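Local coordinates for protein 5-oxoprolinase subunit A (Thermus thermophilus, PDB 2DFA) that probably cleaves 5-oxoproline to L-glutamate at the cost of ATP hydrolysis, as the A subunit of a complex with PxpB and PxpC, at residues 81-84 / 85-89; 92-95 / 96-100. One frame throughout, in Å; residues are numbered along the deposited sequence.

Contact 1: residues 81-84 / 85-89; sequences EEVY and ADVLY
Tyr-84 and Leu-88, one turn apart near the start of the helix 80-100, run side by side and point the same way. The motif is a regular alpha-helix with i to i+4 side-chain pairing. From its CB, which lies beside the amide of Ala-85, the Tyr-84 side chain leaves with CG anti to the backbone N (chi1 174°), a torsion that sends the ring past the carbonyl carbon toward the following turn. CG and CD2 still pass near Ala-85 N. Farther out the partner changes: CE2 and CZ of Tyr-84 each come within 3.7 Å of Leu-88 CD1, and the hydroxyl OH is 3.8 Å from the same methyl. Leu-88 CG sits over one face of the ring. With an alanine here in place of Tyr-84, the Leu-88 methyl is likely to lose its aromatic cover, and a gap is likely to open against Ala-131 and Ala-134 of the helix 122-135, which the ring also touches.

On the neighbouring flank Val-83 and Val-87 repeat the side-by-side pattern more loosely, and Val-83 also packs on Ala-127 and Ile-128. Four backbone bonds join the two turns, among them Asp-86 N to Glu-82 O at 2.9 Å. The carboxylate of Glu-82 turns back to the amide of Ser-79 and makes a salt bridge with Arg-74 of a third subunit. Between the two valines the closest methyls, Val-83 CG1 and Val-87 CG2, are 4.2 Å apart, while Val-87 CG2 lies 3.1 Å from Val-83 O.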
loop_
_atom_site.group_PDB
_atom_site.type_symbol
_atom_site.label_atom_id
_atom_site.label_comp_id
_atom_site.label_asym_id
_atom_site.label_seq_id
_atom_site.Cartn_x
_atom_site.Cartn_y
_atom_site.Cartn_z
ATOM N N GLU A 81 1.506 6.541 -20.347
ATOM C CA GLU A 81 1.062 5.148 -20.346
ATOM C C GLU A 81 0.540 4.779 -18.954
ATOM O O GLU A 81 -0.486 4.117 -18.813
ATOM C CB GLU A 81 2.224 4.205 -20.698
ATOM C CG GLU A 81 2.754 4.276 -22.139
ATOM C CD GLU A 81 3.493 5.569 -22.468
ATOM O OE1 GLU A 81 4.123 6.166 -21.570
ATOM O OE2 GLU A 81 3.456 5.982 -23.647
ATOM N N GLU A 82 1.271 5.198 -17.926
ATOM C CA GLU A 82 0.877 4.906 -16.553
ATOM C C GLU A 82 -0.413 5.642 -16.183
ATOM O O GLU A 82 -1.264 5.089 -15.498
ATOM C CB GLU A 82 2.026 5.272 -15.603
ATOM C CG GLU A 82 3.278 4.446 -15.902
ATOM C CD GLU A 82 4.534 4.915 -15.180
ATOM O OE1 GLU A 82 4.644 6.110 -14.823
ATOM O OE2 GLU A 82 5.432 4.073 -14.998
ATOM N N VAL A 83 -0.560 6.882 -16.639
ATOM C CA VAL A 83 -1.776 7.658 -16.351
ATOM C C VAL A 83 -2.995 6.947 -16.957
ATOM O O VAL A 83 -4.038 6.768 -16.308
ATOM C CB VAL A 83 -1.669 9.089 -16.938
ATOM C CG1 VAL A 83 -3.029 9.802 -16.874
ATOM C CG2 VAL A 83 -0.620 9.881 -16.167
ATOM N N TYR A 84 -2.847 6.543 -18.211
ATOM C CA TYR A 84 -3.898 5.830 -18.937
ATOM C C TYR A 84 -4.355 4.560 -18.203
ATOM O O TYR A 84 -5.555 4.338 -18.003
ATOM C CB TYR A 84 -3.375 5.458 -20.325
ATOM C CG TYR A 84 -4.302 4.593 -21.144
ATOM C CD1 TYR A 84 -5.378 5.149 -21.840
ATOM C CD2 TYR A 84 -4.085 3.216 -21.248
ATOM C CE1 TYR A 84 -6.213 4.353 -22.625
ATOM C CE2 TYR A 84 -4.912 2.413 -22.030
ATOM C CZ TYR A 84 -5.972 2.991 -22.719
ATOM O OH TYR A 84 -6.760 2.210 -23.535
ATOM N N ALA A 85 -3.396 3.729 -17.802
ATOM C CA ALA A 85 -3.700 2.484 -17.108
ATOM C C ALA A 85 -4.321 2.721 -15.730
ATOM O O ALA A 85 -5.280 2.048 -15.347
ATOM C CB ALA A 85 -2.424 1.633 -16.964
ATOM N N ASP A 86 -3.770 3.676 -14.990
ATOM C CA ASP A 86 -4.288 3.981 -13.657
ATOM C C ASP A 86 -5.721 4.506 -13.708
ATOM O O ASP A 86 -6.555 4.127 -12.888
ATOM C CB ASP A 86 -3.383 4.999 -12.969
ATOM C CG ASP A 86 -2.095 4.377 -12.470
ATOM O OD1 ASP A 86 -1.892 3.164 -12.705
ATOM O OD2 ASP A 86 -1.292 5.096 -11.840
ATOM N N VAL A 87 -6.002 5.377 -14.670
ATOM C CA VAL A 87 -7.349 5.926 -14.819
ATOM C C VAL A 87 -8.333 4.832 -15.221
ATOM O O VAL A 87 -9.444 4.759 -14.686
ATOM C CB VAL A 87 -7.378 7.070 -15.860
ATOM C CG1 VAL A 87 -8.829 7.486 -16.170
ATOM C CG2 VAL A 87 -6.603 8.266 -15.314
ATOM N N LEU A 88 -7.940 3.974 -16.161
ATOM C CA LEU A 88 -8.824 2.884 -16.585
ATOM C C LEU A 88 -9.168 1.977 -15.408
ATOM O O LEU A 88 -10.325 1.609 -15.198
ATOM C CB LEU A 88 -8.157 2.022 -17.659
ATOM C CG LEU A 88 -8.495 2.292 -19.120
ATOM C CD1 LEU A 88 -7.775 1.276 -19.998
ATOM C CD2 LEU A 88 -10.001 2.187 -19.325
ATOM N N TYR A 89 -8.135 1.603 -14.659
ATOM C CA TYR A 89 -8.281 0.737 -13.502
ATOM C C TYR A 89 -9.298 1.314 -12.522
ATOM O O TYR A 89 -10.186 0.614 -12.048
ATOM C CB TYR A 89 -6.914 0.592 -12.805
ATOM C CG TYR A 89 -6.898 -0.339 -11.615
ATOM C CD1 TYR A 89 -7.428 0.056 -10.378
ATOM C CD2 TYR A 89 -6.356 -1.621 -11.722
ATOM C CE1 TYR A 89 -7.416 -0.800 -9.283
ATOM C CE2 TYR A 89 -6.343 -2.489 -10.634
ATOM C CZ TYR A 89 -6.874 -2.076 -9.418
ATOM O OH TYR A 89 -6.878 -2.937 -8.350
#

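Contact 2: residues 92-95 / 96-100; sequences GALS and AFLKA
CD2 of Phe-97 lies 3.3 Å from Ala-93 O, which approaches the ring obliquely, while Leu-94 O sits at the ring edge, near its plane, in the last turns of the long helix 80-100. With CG anti to the carbonyl carbon and beside the backbone N (chi1 -70°), the ring is directed back along the helix toward those oxygens. This is the tight, buried side: Phe-97 also packs on Ile-45 and Leu-46 of the helix 42-54. Next to it Leu-94 and Leu-98 cross at a slant, Leu-94 CG 4.1 Å from Leu-98 CD1, and both leucines reach the strand 58-62, at Ala-61 and Val-59 respectively.

The other side is looser. Lys-99 touches the preceding turn through its CB, 3.4 Å from Ser-95 O, and the rest of its chain leads its end away from that turn. Ala-96 and Lys-99 pack on Gly-92 and Ala-134 of the second subunit. Ser-95, partly exposed, was modelled in two conformers. In the one described, OG stands between the backbone N and the carbonyl carbon (chi1 74°) and donates to Gly-92 O at 2.6 Å, a bond that the second conformer leaves doubtful.

Ala-96 N is shared between Gly-92 O at 3.2 Å and Ala-93 O at 3.3 Å, and it lies above the carbonyl plane of Ala-93. Both bonds are bent, which implies that the amide divides its hydrogen between two carbonyls, with the serine bond to Gly-92 O only a possible extra.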
loop_
_atom_site.group_PDB
_atom_site.type_symbol
_atom_site.label_atom_id
_atom_site.label_comp_id
_atom_site.label_asym_id
_atom_site.label_seq_id
_atom_site.Cartn_x
_atom_site.Cartn_y
_atom_site.Cartn_z
ATOM N N GLY A 92 -12.936 1.564 -13.905
ATOM C CA GLY A 92 -13.515 0.230 -13.904
ATOM C C GLY A 92 -13.950 -0.240 -12.530
ATOM O O GLY A 92 -15.049 -0.788 -12.370
ATOM N N ALA A 93 -13.091 -0.028 -11.531
ATOM C CA ALA A 93 -13.409 -0.450 -10.172
ATOM C C ALA A 93 -14.701 0.200 -9.685
ATOM O O ALA A 93 -15.567 -0.477 -9.145
ATOM C CB ALA A 93 -12.255 -0.110 -9.223
ATOM N N LEU A 94 -14.823 1.513 -9.870
ATOM C CA LEU A 94 -16.025 2.220 -9.438
ATOM C C LEU A 94 -17.255 1.733 -10.204
ATOM O O LEU A 94 -18.324 1.533 -9.614
ATOM C CB LEU A 94 -15.858 3.736 -9.626
ATOM C CG LEU A 94 -17.112 4.570 -9.320
ATOM C CD1 LEU A 94 -17.538 4.367 -7.874
ATOM C CD2 LEU A 94 -16.835 6.038 -9.595
ATOM N N SER A 95 -17.099 1.510 -11.507
ATOM C CA SER A 95 -18.226 1.058 -12.327
ATOM C C SER A 95 -18.842 -0.252 -11.852
ATOM O O SER A 95 -20.024 -0.493 -12.086
ATOM C CB SER A 95 -17.815 0.923 -13.796
ATOM O OG SER A 95 -17.005 -0.224 -13.999
ATOM N N ALA A 96 -18.054 -1.097 -11.188
ATOM C CA ALA A 96 -18.573 -2.366 -10.689
ATOM C C ALA A 96 -19.603 -2.124 -9.584
ATOM O O ALA A 96 -20.622 -2.806 -9.525
ATOM C CB ALA A 96 -17.433 -3.250 -10.166
ATOM N N PHE A 97 -19.333 -1.157 -8.710
ATOM C CA PHE A 97 -20.257 -0.824 -7.627
ATOM C C PHE A 97 -21.533 -0.191 -8.183
ATOM O O PHE A 97 -22.630 -0.436 -7.682
ATOM C CB PHE A 97 -19.583 0.125 -6.639
ATOM C CG PHE A 97 -18.495 -0.527 -5.844
ATOM C CD1 PHE A 97 -18.800 -1.320 -4.745
ATOM C CD2 PHE A 97 -17.167 -0.410 -6.236
ATOM C CE1 PHE A 97 -17.792 -1.995 -4.048
ATOM C CE2 PHE A 97 -16.160 -1.081 -5.546
ATOM C CZ PHE A 97 -16.475 -1.870 -4.455
ATOM N N LEU A 98 -21.388 0.625 -9.220
ATOM C CA LEU A 98 -22.551 1.255 -9.832
ATOM C C LEU A 98 -23.406 0.184 -10.508
ATOM O O LEU A 98 -24.636 0.221 -10.437
ATOM C CB LEU A 98 -22.103 2.311 -10.848
ATOM C CG LEU A 98 -21.314 3.460 -10.221
ATOM C CD1 LEU A 98 -20.730 4.365 -11.301
ATOM C CD2 LEU A 98 -22.234 4.239 -9.291
ATOM N N LYS A 99 -22.750 -0.775 -11.158
ATOM C CA LYS A 99 -23.458 -1.861 -11.825
ATOM C C LYS A 99 -24.256 -2.677 -10.810
ATOM O O LYS A 99 -25.415 -3.020 -11.056
ATOM C CB LYS A 99 -22.463 -2.765 -12.572
ATOM C CG LYS A 99 -23.047 -4.077 -13.083
ATOM C CD LYS A 99 -24.111 -3.875 -14.166
ATOM C CE LYS A 99 -24.727 -5.218 -14.562
ATOM N NZ LYS A 99 -25.823 -5.074 -15.565
ATOM N N ALA A 100 -23.637 -2.988 -9.672
ATOM C CA ALA A 100 -24.302 -3.752 -8.617
ATOM C C ALA A 100 -25.520 -3.011 -8.072
ATOM O O ALA A 100 -26.504 -3.627 -7.675
ATOM C CB ALA A 100 -23.327 -4.038 -7.470
#

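In the fold
From the N terminus, the chain passes through the strand 58-62 before entering the helix 80-100, whose early turns hold contact 1 and whose last turns hold contact 2. The two follow in series, their centres about 17 Å apart; neither closes a loop, and they neither nest nor cross, since each joins adjoining turns of the same helix. Contact 1 sets the N-terminal turns of the helix against the helix 122-135, whereas contact 2 sets its end against the helix 42-54 and the strand 58-62 of the parallel sheet. Both face the second subunit, where the helices meet reciprocally: Tyr-84 packs on Ala-100 of that subunit and Ala-93 on its Tyr-89.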